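Local coordinates for protein particle-associated glycoside hydrolase (Acinetobacter phage Fri1, PDB 6C72) that degrades the capsular polysaccharide of Acinetobacter baumannii as a trimeric phage tailspike, probably helping the virus reach the host cell surface, at residues V70-V73 with G79-L82; Y245-D250 with E303-T308; G396-N401 with K409-N414; S475-P480 with A484-E489. One frame throughout, in Å; residues are numbered along the deposited sequence.

Interaction 1 of 4, residues V70-V73 with G79-L82; sequences VIRV and GAWL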
loop_
_atom_site.group_PDB
_atom_site.type_symbol
_atom_site.label_atom_id
_atom_site.label_comp_id
_atom_site.label_asym_id
_atom_site.label_seq_id
_atom_site.Cartn_x
_atom_site.Cartn_y
_atom_site.Cartn_z
ATOM N N VAL A 70 42.340 -2.834 -24.686
ATOM C CA VAL A 70 43.726 -3.079 -25.058
ATOM C C VAL A 70 43.963 -2.461 -26.429
ATOM O O VAL A 70 43.383 -2.915 -27.425
ATOM C CB VAL A 70 44.054 -4.581 -25.072
ATOM C CG1 VAL A 70 45.468 -4.821 -25.577
ATOM C CG2 VAL A 70 43.890 -5.165 -23.687
ATOM N N ILE A 71 44.825 -1.448 -26.487
ATOM C CA ILE A 71 45.210 -0.804 -27.738
ATOM C C ILE A 71 46.666 -1.188 -28.003
ATOM O O ILE A 71 47.594 -0.632 -27.403
ATOM C CB ILE A 71 45.017 0.718 -27.686
ATOM C CG1 ILE A 71 43.570 1.064 -27.312
ATOM C CG2 ILE A 71 45.382 1.360 -29.017
ATOM C CD1 ILE A 71 42.517 0.430 -28.225
ATOM N N ARG A 72 46.877 -2.160 -28.887
ATOM C CA ARG A 72 48.221 -2.649 -29.148
ATOM C C ARG A 72 48.939 -1.737 -30.138
ATOM O O ARG A 72 48.359 -1.302 -31.139
ATOM C CB ARG A 72 48.166 -4.080 -29.690
ATOM C CG ARG A 72 47.688 -5.122 -28.674
ATOM C CD ARG A 72 48.771 -5.426 -27.649
ATOM N NE ARG A 72 50.026 -5.786 -28.304
ATOM C CZ ARG A 72 50.300 -6.997 -28.785
ATOM N NH1 ARG A 72 49.413 -7.974 -28.697
ATOM N NH2 ARG A 72 51.467 -7.233 -29.361
ATOM N N VAL A 73 50.207 -1.459 -29.855
ATOM C CA VAL A 73 51.042 -0.649 -30.738
ATOM C C VAL A 73 51.453 -1.497 -31.935
ATOM O O VAL A 73 52.042 -2.569 -31.777
ATOM C CB VAL A 73 52.259 -0.091 -29.990
ATOM C CG1 VAL A 73 53.259 0.474 -30.957
ATOM C CG2 VAL A 73 51.812 1.001 -29.047
ATOM N N GLY A 79 53.478 -4.389 -26.252
ATOM C CA GLY A 79 53.106 -3.086 -25.739
ATOM C C GLY A 79 51.670 -2.719 -26.045
ATOM O O GLY A 79 51.174 -2.986 -27.143
ATOM N N ALA A 80 50.974 -2.146 -25.063
ATOM C CA ALA A 80 49.603 -1.724 -25.284
ATOM C C ALA A 80 49.273 -0.548 -24.385
ATOM O O ALA A 80 49.835 -0.389 -23.298
ATOM C CB ALA A 80 48.601 -2.857 -25.034
ATOM N N TRP A 81 48.372 0.290 -24.870
ATOM C CA TRP A 81 47.753 1.307 -24.040
ATOM C C TRP A 81 46.471 0.732 -23.467
ATOM O O TRP A 81 45.606 0.258 -24.214
ATOM C CB TRP A 81 47.462 2.571 -24.844
ATOM C CG TRP A 81 48.695 3.226 -25.368
ATOM C CD1 TRP A 81 49.245 3.066 -26.604
ATOM C CD2 TRP A 81 49.549 4.138 -24.660
ATOM N NE1 TRP A 81 50.383 3.830 -26.715
ATOM C CE2 TRP A 81 50.592 4.494 -25.534
ATOM C CE3 TRP A 81 49.530 4.686 -23.371
ATOM C CZ2 TRP A 81 51.607 5.379 -25.164
ATOM C CZ3 TRP A 81 50.545 5.565 -23.004
ATOM C CH2 TRP A 81 51.561 5.904 -23.897
ATOM N N LEU A 82 46.356 0.773 -22.147
ATOM C CA LEU A 82 45.249 0.150 -21.437
ATOM C C LEU A 82 44.233 1.206 -21.023
ATOM O O LEU A 82 44.577 2.196 -20.361
ATOM C CB LEU A 82 45.746 -0.619 -20.217
ATOM C CG LEU A 82 46.770 -1.708 -20.528
ATOM C CD1 LEU A 82 47.049 -2.532 -19.290
ATOM C CD2 LEU A 82 46.309 -2.584 -21.697
#
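Val70 meets two residues of the neighbouring strand. Its CG1 branch lies against the methyl of Ala80, with Val70 CG1 to Ala80 CB at 3.7 Å. Its CG2 lies alongside Leu82 CD2, the two side chains pointing the same way. Ile71 forms the antiparallel hydrogen-bonded pair with Trp81. Ile71 N donates to Trp81 O at 2.9 Å, and Trp81 N donates to Ile71 O at 2.8 Å. Ile71 O also receives a CA-H...O contact from Ala80. The side chains of Ile71 and Trp81 share the face opposite Val70 and Leu82. Arg72 is on the Val70 face, in a non-hydrogen-bonded pair with Ala80. Its chain bends at chi2 (-75°) and chi3 (-53°), which brings CD and NE back toward the second strand. At the edge of the guanidinium, Arg72 NE makes a weak bond of 3.2 Å to Gly79 O, while its NH1 is bonded to Ala63 O. Val73 N reaches the same carbonyl, Gly79 O, at 3.3 Å, from above the carbonyl plane. Val73 CG2 packs obliquely on the indole, 3.9 Å from Trp81 NE1, whose hydrogen bond goes to Val30 O. The two segments belong to a beta hairpin at the border of a mixed five-stranded sheet. Strand 70-72 is outermost within the chain, and strand 80-83 joins it to strand 54-58. Helix 24-27 covers the face of Ile71 and Trp81 through Leu27.

Interaction 2 of 4, residues Y245-D250 with E303-T308; sequences YIRGKD and EPNPAT
Arg247 lays one face of its guanidinium under the amide nitrogen of Asn305. Asn305 ND2 sits over the centre of the group, 3.5 Å from Arg247 CZ. The two flat groups are not stacked: their planes are 56° apart and the side chains cross at about a right angle. Arg247 gets there by a long reach. Its CG is anti to the backbone N (chi1 -174°), and the chain runs extended to NE, out from strand 244-247. Tyr245, two residues earlier on the same strand, crosses Asn305 at about a right angle too, with ring and amide planes 49° apart. The link between them is a water. It lies in the plane of the tyrosine ring at its edge, 2.6 Å from Tyr245 OH, and donates to Asn305 OD1 at 3.1 Å. Thr308 CG2 approaches obliquely, 4.1 Å from Arg247 NH2. A type II beta turn from Asn305 to Thr308 brings these two residues together, and Thr308 OG1 donates to Asn305 O at 2.9 Å. The contact joins a strand of the parallel beta-helix to the loop after strand 300-302. Asp310 ties both main groups: its OD1 forms a salt bridge with Arg247 NE, and its OD2 accepts from Asn305 ND2. Arg167 of the second subunit lies near Arg247 NE. The carboxylate thus fixes two donors that do not bond each other, and probably offsets this positive charge.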
loop_
_atom_site.group_PDB
_atom_site.type_symbol
_atom_site.label_atom_id
_atom_site.label_comp_id
_atom_site.label_asym_id
_atom_site.label_seq_id
_atom_site.Cartn_x
_atom_site.Cartn_y
_atom_site.Cartn_z
ATOM N N TYR A 245 9.103 -7.798 -22.611
ATOM C CA TYR A 245 8.683 -9.188 -22.477
ATOM C C TYR A 245 9.481 -9.812 -21.340
ATOM O O TYR A 245 10.716 -9.820 -21.377
ATOM C CB TYR A 245 8.902 -9.940 -23.788
ATOM C CG TYR A 245 8.462 -11.389 -23.812
ATOM C CD1 TYR A 245 7.184 -11.737 -24.215
ATOM C CD2 TYR A 245 9.344 -12.411 -23.476
ATOM C CE1 TYR A 245 6.777 -13.054 -24.268
ATOM C CE2 TYR A 245 8.951 -13.741 -23.521
ATOM C CZ TYR A 245 7.661 -14.055 -23.918
ATOM O OH TYR A 245 7.262 -15.377 -23.973
ATOM N N ILE A 246 8.793 -10.311 -20.319
ATOM C CA ILE A 246 9.458 -10.812 -19.124
ATOM C C ILE A 246 9.095 -12.277 -18.940
ATOM O O ILE A 246 7.943 -12.610 -18.620
ATOM C CB ILE A 246 9.085 -9.995 -17.891
ATOM C CG1 ILE A 246 9.275 -8.489 -18.186
ATOM C CG2 ILE A 246 9.892 -10.485 -16.705
ATOM C CD1 ILE A 246 9.123 -7.591 -16.979
ATOM N N ARG A 247 10.085 -13.153 -19.075
ATOM C CA ARG A 247 9.841 -14.579 -18.892
ATOM C C ARG A 247 11.097 -15.211 -18.311
ATOM O O ARG A 247 12.094 -15.365 -19.018
ATOM C CB ARG A 247 9.457 -15.231 -20.217
ATOM C CG ARG A 247 9.049 -16.668 -20.062
ATOM C CD ARG A 247 8.829 -17.387 -21.365
ATOM N NE ARG A 247 8.222 -18.667 -21.068
ATOM C CZ ARG A 247 8.200 -19.711 -21.888
ATOM N NH1 ARG A 247 8.772 -19.627 -23.084
ATOM N NH2 ARG A 247 7.611 -20.843 -21.500
ATOM N N GLY A 248 11.045 -15.592 -17.037
ATOM C CA GLY A 248 12.156 -16.279 -16.414
ATOM C C GLY A 248 12.156 -17.767 -16.737
ATOM O O GLY A 248 11.420 -18.257 -17.597
ATOM N N LYS A 249 13.000 -18.498 -16.009
ATOM C CA LYS A 249 13.095 -19.940 -16.162
ATOM C C LYS A 249 12.955 -20.620 -14.807
ATOM O O LYS A 249 13.124 -19.998 -13.751
ATOM C CB LYS A 249 14.419 -20.356 -16.818
ATOM C CG LYS A 249 14.602 -19.819 -18.208
ATOM C CD LYS A 249 15.907 -20.318 -18.824
ATOM C CE LYS A 249 16.142 -19.705 -20.200
ATOM N NZ LYS A 249 17.375 -20.238 -20.821
ATOM N N ASP A 250 12.632 -21.912 -14.852
ATOM C CA ASP A 250 12.500 -22.678 -13.625
ATOM C C ASP A 250 13.803 -22.645 -12.839
ATOM O O ASP A 250 14.892 -22.768 -13.402
ATOM C CB ASP A 250 12.129 -24.127 -13.929
ATOM C CG ASP A 250 10.710 -24.278 -14.447
ATOM O OD1 ASP A 250 9.991 -23.255 -14.504
ATOM O OD2 ASP A 250 10.307 -25.428 -14.762
ATOM N N GLU A 303 0.136 -13.068 -19.416
ATOM C CA GLU A 303 -0.295 -14.361 -19.949
ATOM C C GLU A 303 0.813 -15.402 -19.864
ATOM O O GLU A 303 1.601 -15.576 -20.802
ATOM C CB GLU A 303 -0.789 -14.224 -21.386
ATOM C CG GLU A 303 -1.369 -15.497 -21.933
ATOM C CD GLU A 303 -2.086 -15.310 -23.260
ATOM O OE1 GLU A 303 -1.836 -14.304 -23.966
ATOM O OE2 GLU A 303 -2.904 -16.183 -23.617
ATOM N N PRO A 304 0.871 -16.150 -18.764
ATOM C CA PRO A 304 1.693 -17.372 -18.742
ATOM C C PRO A 304 1.286 -18.319 -19.862
ATOM O O PRO A 304 0.099 -18.479 -20.166
ATOM C CB PRO A 304 1.391 -17.976 -17.365
ATOM C CG PRO A 304 1.004 -16.797 -16.520
ATOM C CD PRO A 304 0.281 -15.843 -17.447
ATOM N N ASN A 305 2.283 -18.949 -20.481
ATOM C CA ASN A 305 1.993 -19.858 -21.574
ATOM C C ASN A 305 1.261 -21.093 -21.052
ATOM O O ASN A 305 1.649 -21.653 -20.020
ATOM C CB ASN A 305 3.281 -20.271 -22.277
ATOM C CG ASN A 305 3.891 -19.142 -23.082
ATOM O OD1 ASN A 305 3.425 -18.824 -24.179
ATOM N ND2 ASN A 305 4.940 -18.530 -22.547
ATOM N N PRO A 306 0.209 -21.544 -21.741
ATOM C CA PRO A 306 -0.501 -22.750 -21.294
ATOM C C PRO A 306 0.445 -23.931 -21.248
ATOM O O PRO A 306 1.410 -24.006 -22.011
ATOM C CB PRO A 306 -1.582 -22.958 -22.363
ATOM C CG PRO A 306 -1.723 -21.620 -23.032
ATOM C CD PRO A 306 -0.370 -20.974 -22.970
ATOM N N ALA A 307 0.185 -24.831 -20.300
ATOM C CA ALA A 307 0.902 -26.100 -20.189
ATOM C C ALA A 307 2.406 -25.899 -20.008
ATOM O O ALA A 307 3.204 -26.705 -20.487
ATOM C CB ALA A 307 0.615 -27.001 -21.394
ATOM N N THR A 308 2.804 -24.827 -19.319
ATOM C CA THR A 308 4.182 -24.631 -18.889
ATOM C C THR A 308 4.184 -24.292 -17.409
ATOM O O THR A 308 3.133 -24.160 -16.775
ATOM C CB THR A 308 4.897 -23.510 -19.658
ATOM O OG1 THR A 308 4.385 -22.244 -19.228
ATOM C CG2 THR A 308 4.700 -23.661 -21.148
HETATM O O HOH W 1 5.102 -16.335 -25.023
#

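Interaction 3 of 4, residues G396-N401 with K409-N414; sequences GRFTNN and KGFSYN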
loop_
_atom_site.group_PDB
_atom_site.type_symbol
_atom_site.label_atom_id
_atom_site.label_comp_id
_atom_site.label_asym_id
_atom_site.label_seq_id
_atom_site.Cartn_x
_atom_site.Cartn_y
_atom_site.Cartn_z
ATOM N N GLY A 396 -12.651 -9.492 -4.655
ATOM C CA GLY A 396 -11.840 -8.312 -4.802
ATOM C C GLY A 396 -12.581 -7.060 -4.377
ATOM O O GLY A 396 -13.687 -7.111 -3.839
ATOM N N ARG A 397 -11.925 -5.936 -4.652
ATOM C CA ARG A 397 -12.370 -4.608 -4.271
ATOM C C ARG A 397 -12.216 -3.699 -5.481
ATOM O O ARG A 397 -11.114 -3.563 -6.028
ATOM C CB ARG A 397 -11.556 -4.083 -3.088
ATOM C CG ARG A 397 -11.636 -4.981 -1.877
ATOM C CD ARG A 397 -10.773 -4.486 -0.742
ATOM N NE ARG A 397 -11.161 -3.141 -0.318
ATOM C CZ ARG A 397 -12.114 -2.874 0.578
ATOM N NH1 ARG A 397 -12.798 -3.863 1.156
ATOM N NH2 ARG A 397 -12.381 -1.610 0.906
ATOM N N PHE A 398 -13.334 -3.140 -5.929
ATOM C CA PHE A 398 -13.417 -2.174 -7.022
ATOM C C PHE A 398 -13.864 -0.858 -6.384
ATOM O O PHE A 398 -15.057 -0.596 -6.240
ATOM C CB PHE A 398 -14.388 -2.672 -8.079
ATOM C CG PHE A 398 -14.392 -1.864 -9.341
ATOM C CD1 PHE A 398 -13.535 -2.175 -10.375
ATOM C CD2 PHE A 398 -15.297 -0.825 -9.517
ATOM C CE1 PHE A 398 -13.553 -1.440 -11.558
ATOM C CE2 PHE A 398 -15.318 -0.097 -10.696
ATOM C CZ PHE A 398 -14.436 -0.402 -11.719
ATOM N N THR A 399 -12.896 -0.038 -5.984
ATOM C CA THR A 399 -13.151 1.099 -5.113
ATOM C C THR A 399 -12.703 2.414 -5.741
ATOM O O THR A 399 -11.657 2.485 -6.406
ATOM C CB THR A 399 -12.444 0.920 -3.765
ATOM O OG1 THR A 399 -11.077 0.553 -3.994
ATOM C CG2 THR A 399 -13.138 -0.147 -2.892
ATOM N N ASN A 400 -13.520 3.452 -5.538
ATOM C CA ASN A 400 -13.131 4.819 -5.847
ATOM C C ASN A 400 -12.725 4.983 -7.304
ATOM O O ASN A 400 -11.832 5.759 -7.616
ATOM C CB ASN A 400 -12.006 5.288 -4.932
ATOM C CG ASN A 400 -12.402 5.246 -3.474
ATOM O OD1 ASN A 400 -11.755 4.576 -2.660
ATOM N ND2 ASN A 400 -13.474 5.958 -3.130
ATOM N N ASN A 401 -13.363 4.253 -8.203
ATOM C CA ASN A 401 -13.099 4.381 -9.623
ATOM C C ASN A 401 -14.211 5.187 -10.271
ATOM O O ASN A 401 -15.311 5.327 -9.724
ATOM C CB ASN A 401 -12.993 3.005 -10.289
ATOM C CG ASN A 401 -11.993 2.107 -9.594
ATOM O OD1 ASN A 401 -10.797 2.403 -9.607
ATOM N ND2 ASN A 401 -12.477 1.007 -8.956
ATOM N N LYS A 409 -21.475 2.237 -22.512
ATOM C CA LYS A 409 -22.104 2.677 -21.275
ATOM C C LYS A 409 -22.222 1.591 -20.208
ATOM O O LYS A 409 -22.683 1.884 -19.101
ATOM C CB LYS A 409 -23.499 3.227 -21.577
ATOM C CG LYS A 409 -23.528 4.345 -22.608
ATOM C CD LYS A 409 -22.974 5.623 -22.022
ATOM C CE LYS A 409 -23.151 6.801 -22.968
ATOM N NZ LYS A 409 -22.699 8.058 -22.310
ATOM N N GLY A 410 -21.852 0.354 -20.506
ATOM C CA GLY A 410 -22.017 -0.726 -19.553
ATOM C C GLY A 410 -20.925 -0.773 -18.504
ATOM O O GLY A 410 -19.881 -0.127 -18.598
ATOM N N PHE A 411 -21.180 -1.553 -17.454
ATOM C CA PHE A 411 -20.125 -1.777 -16.469
ATOM C C PHE A 411 -19.136 -2.824 -16.962
ATOM O O PHE A 411 -17.924 -2.687 -16.760
ATOM C CB PHE A 411 -20.724 -2.189 -15.127
ATOM C CG PHE A 411 -19.704 -2.634 -14.115
ATOM C CD1 PHE A 411 -19.045 -1.710 -13.329
ATOM C CD2 PHE A 411 -19.424 -3.980 -13.937
ATOM C CE1 PHE A 411 -18.117 -2.108 -12.395
ATOM C CE2 PHE A 411 -18.494 -4.394 -13.006
ATOM C CZ PHE A 411 -17.834 -3.460 -12.234
ATOM N N SER A 412 -19.632 -3.868 -17.612
ATOM C CA SER A 412 -18.790 -4.976 -18.027
ATOM C C SER A 412 -19.480 -5.695 -19.168
ATOM O O SER A 412 -20.664 -5.491 -19.435
ATOM C CB SER A 412 -18.509 -5.932 -16.860
ATOM O OG SER A 412 -19.711 -6.483 -16.351
ATOM N N TYR A 413 -18.716 -6.530 -19.848
ATOM C CA TYR A 413 -19.228 -7.406 -20.885
ATOM C C TYR A 413 -18.913 -8.838 -20.481
ATOM O O TYR A 413 -17.769 -9.143 -20.133
ATOM C CB TYR A 413 -18.599 -7.069 -22.246
ATOM C CG TYR A 413 -18.723 -8.186 -23.254
ATOM C CD1 TYR A 413 -19.942 -8.470 -23.870
ATOM C CD2 TYR A 413 -17.624 -8.976 -23.570
ATOM C CE1 TYR A 413 -20.057 -9.508 -24.776
ATOM C CE2 TYR A 413 -17.724 -10.016 -24.474
ATOM C CZ TYR A 413 -18.936 -10.278 -25.076
ATOM O OH TYR A 413 -19.026 -11.316 -25.977
ATOM N N ASN A 414 -19.936 -9.698 -20.473
ATOM C CA ASN A 414 -19.729 -11.143 -20.342
ATOM C C ASN A 414 -18.949 -11.496 -19.075
ATOM O O ASN A 414 -18.162 -12.443 -19.061
ATOM C CB ASN A 414 -19.019 -11.690 -21.587
ATOM C CG ASN A 414 -19.136 -13.195 -21.730
ATOM O OD1 ASN A 414 -20.144 -13.797 -21.357
ATOM N ND2 ASN A 414 -18.091 -13.816 -22.281
#
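Phe398 offers one face of its ring to the edge of Phe411. The stack is T-shaped: the centroids are 5.4 Å apart and the planes stand at 75°. Phe411 CE1 does the touching. It is 3.8 Å from Phe398 CE2 and 4.1 Å from Phe398 CZ, so it meets one side of the ring and not its middle. Both rings leave their backbones with CG anti to the backbone N, at chi1 -171° in Phe398 and 172° in Phe411. The side chains run in roughly opposite directions and meet through their outer ring parts. Asn401 ND2 lies over the centre of the opposite face of Phe398, 3.3 Å above its plane, while bonding to Val374 O. Strand 396-399 belongs to the parallel beta-helix, and Phe411 comes from the loop just before strand 412-413. Val374, Ala383 and Phe421 pack on Phe398, and Ile423 and Phe428 on Phe411. Glu424, seen to bind zinc in this protein but with none on it in this chain, has its side chain about 7 Å from that of Phe398. The contact is made by two buried hydrocarbon rings. The steep edge-to-face setting probably adds a weak attraction between the Phe411 edge hydrogens and the Phe398 pi face.

Interaction 4 of 4, residues S475-P480 with A484-E489; sequences SGVKSP and AYFNTE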
loop_
_atom_site.group_PDB
_atom_site.type_symbol
_atom_site.label_atom_id
_atom_site.label_comp_id
_atom_site.label_asym_id
_atom_site.label_seq_id
_atom_site.Cartn_x
_atom_site.Cartn_y
_atom_site.Cartn_z
ATOM N N SER A 475 -33.910 -17.792 17.046
ATOM C CA SER A 475 -34.422 -16.454 16.830
ATOM C C SER A 475 -35.087 -15.949 18.100
ATOM O O SER A 475 -35.535 -16.731 18.942
ATOM C CB SER A 475 -35.420 -16.450 15.667
ATOM O OG SER A 475 -35.896 -15.147 15.404
ATOM N N GLY A 476 -35.200 -14.632 18.209
ATOM C CA GLY A 476 -35.974 -14.105 19.320
ATOM C C GLY A 476 -35.601 -12.674 19.680
ATOM O O GLY A 476 -35.127 -11.906 18.841
ATOM N N VAL A 477 -35.854 -12.344 20.946
ATOM C CA VAL A 477 -35.789 -10.970 21.422
ATOM C C VAL A 477 -35.613 -11.035 22.928
ATOM O O VAL A 477 -36.014 -12.009 23.570
ATOM C CB VAL A 477 -37.068 -10.191 21.010
ATOM C CG1 VAL A 477 -38.293 -10.769 21.708
ATOM C CG2 VAL A 477 -36.938 -8.692 21.296
ATOM N N LYS A 478 -35.020 -9.993 23.498
ATOM C CA LYS A 478 -34.771 -9.957 24.930
ATOM C C LYS A 478 -35.021 -8.557 25.464
ATOM O O LYS A 478 -35.111 -7.580 24.712
ATOM C CB LYS A 478 -33.340 -10.379 25.272
ATOM C CG LYS A 478 -32.303 -9.317 24.927
ATOM C CD LYS A 478 -30.945 -9.702 25.469
ATOM C CE LYS A 478 -29.925 -8.607 25.215
ATOM N NZ LYS A 478 -30.260 -7.324 25.914
ATOM N N SER A 479 -35.115 -8.471 26.769
ATOM C CA SER A 479 -35.230 -7.200 27.450
ATOM C C SER A 479 -33.872 -6.504 27.504
ATOM O O SER A 479 -32.835 -7.170 27.601
ATOM C CB SER A 479 -35.743 -7.415 28.860
ATOM O OG SER A 479 -35.593 -6.239 29.627
ATOM N N PRO A 480 -33.859 -5.164 27.464
ATOM C CA PRO A 480 -32.595 -4.430 27.656
ATOM C C PRO A 480 -31.964 -4.665 29.013
ATOM O O PRO A 480 -30.754 -4.459 29.158
ATOM C CB PRO A 480 -33.011 -2.957 27.490
ATOM C CG PRO A 480 -34.303 -2.987 26.743
ATOM C CD PRO A 480 -34.986 -4.253 27.192
ATOM N N ALA A 484 -35.474 -10.942 30.669
ATOM C CA ALA A 484 -36.626 -11.463 29.949
ATOM C C ALA A 484 -36.158 -11.914 28.575
ATOM O O ALA A 484 -35.444 -11.166 27.892
ATOM C CB ALA A 484 -37.740 -10.410 29.830
ATOM N N TYR A 485 -36.519 -13.142 28.194
ATOM C CA TYR A 485 -36.027 -13.735 26.959
ATOM C C TYR A 485 -37.131 -14.474 26.220
ATOM O O TYR A 485 -37.999 -15.106 26.831
ATOM C CB TYR A 485 -34.862 -14.696 27.230
ATOM C CG TYR A 485 -33.674 -14.011 27.838
ATOM C CD1 TYR A 485 -33.598 -13.796 29.204
ATOM C CD2 TYR A 485 -32.627 -13.564 27.041
ATOM C CE1 TYR A 485 -32.515 -13.144 29.764
ATOM C CE2 TYR A 485 -31.532 -12.928 27.590
ATOM C CZ TYR A 485 -31.478 -12.725 28.953
ATOM O OH TYR A 485 -30.384 -12.090 29.506
ATOM N N PHE A 486 -37.080 -14.381 24.896
ATOM C CA PHE A 486 -37.942 -15.140 24.002
ATOM C C PHE A 486 -37.044 -15.773 22.947
ATOM O O PHE A 486 -36.387 -15.061 22.186
ATOM C CB PHE A 486 -39.009 -14.240 23.375
ATOM C CG PHE A 486 -39.876 -14.930 22.371
ATOM C CD1 PHE A 486 -39.500 -14.992 21.046
ATOM C CD2 PHE A 486 -41.074 -15.503 22.749
ATOM C CE1 PHE A 486 -40.291 -15.620 20.114
ATOM C CE2 PHE A 486 -41.881 -16.142 21.820
ATOM C CZ PHE A 486 -41.490 -16.206 20.503
ATOM N N ASN A 487 -36.973 -17.099 22.936
ATOM C CA ASN A 487 -36.172 -17.839 21.971
ATOM C C ASN A 487 -37.038 -18.871 21.285
ATOM O O ASN A 487 -37.837 -19.560 21.927
ATOM C CB ASN A 487 -34.974 -18.539 22.604
ATOM C CG ASN A 487 -33.873 -17.576 22.956
ATOM O OD1 ASN A 487 -33.030 -17.259 22.114
ATOM N ND2 ASN A 487 -33.871 -17.091 24.200
ATOM N N THR A 488 -36.848 -19.000 19.982
ATOM C CA THR A 488 -37.630 -19.931 19.195
ATOM C C THR A 488 -36.695 -20.791 18.349
ATOM O O THR A 488 -35.727 -20.286 17.771
ATOM C CB THR A 488 -38.667 -19.158 18.349
ATOM O OG1 THR A 488 -39.379 -20.057 17.496
ATOM C CG2 THR A 488 -38.008 -18.105 17.498
ATOM N N GLU A 489 -36.944 -22.102 18.351
ATOM C CA GLU A 489 -36.259 -23.068 17.500
ATOM C C GLU A 489 -37.297 -23.945 16.806
ATOM O O GLU A 489 -38.457 -24.018 17.222
ATOM C CB GLU A 489 -35.274 -23.949 18.289
ATOM C CG GLU A 489 -34.020 -23.241 18.764
ATOM C CD GLU A 489 -33.113 -24.143 19.585
ATOM O OE1 GLU A 489 -33.631 -24.952 20.385
ATOM O OE2 GLU A 489 -31.875 -24.042 19.435
#
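Ser475 and Thr488 form the first of two hydrogen-bonded antiparallel pairs, and Val477 and Phe486 the second. Ser475 N donates to Thr488 O at 3.2 Å, and Thr488 N returns a bond of 2.8 Å to Ser475 O. In the second pair Val477 N to Phe486 O is 3.0 Å, and Phe486 N meets Val477 O at 2.9 Å, nearly along the C=O axis. Ser479 N to Ala484 O, 2.9 Å, adds a bond near the turn. CA-H...O contacts accompany these bonds, the shortest being Gly476 CA to Phe486 O at 3.0 Å. Apolar contacts lie on both faces. On one, Val477 CG1 sits 3.9 Å from Phe486 CB, and Thr488 CG2 touches Ser475 CB. On the other, Lys478 runs beside Tyr485, with Lys478 CB 3.7 Å from Tyr485 CD2. Lys478 NZ leads away from the other strand: a bend at chi4 (63°) turns it to Ser479 O and Asn482 OD1, and it forms a salt bridge with Asp473 of the second subunit. Lys580 of that subunit makes a cation-pi contact with Phe486. The arrangement is an antiparallel beta hairpin. It lies at the border of the six-stranded sheet of the C-terminal domain, where strand 485-494 pairs with strand 576-585.

The four contacts follow one another along the chain, and none nests in or crosses another. Interaction 1 closes a short hairpin in the N-terminal sheet. Interaction 2 bridges 52 intervening residues that include several beta-helix strands, joining a strand to a later loop. Interaction 3 closes a short excursion further along the beta-helix, about 28 Å from interaction 2 between centres. Interaction 4 closes the tight hairpin that opens the C-terminal sheet. Interactions 1 and 4 lie on opposite sides of the chain's centre, with centres about 98 Å apart. Residues 245-250 and both segments of interaction 4 also come within reach of the second subunit of the trimer. Parts of interactions 3 and 4 reach the third.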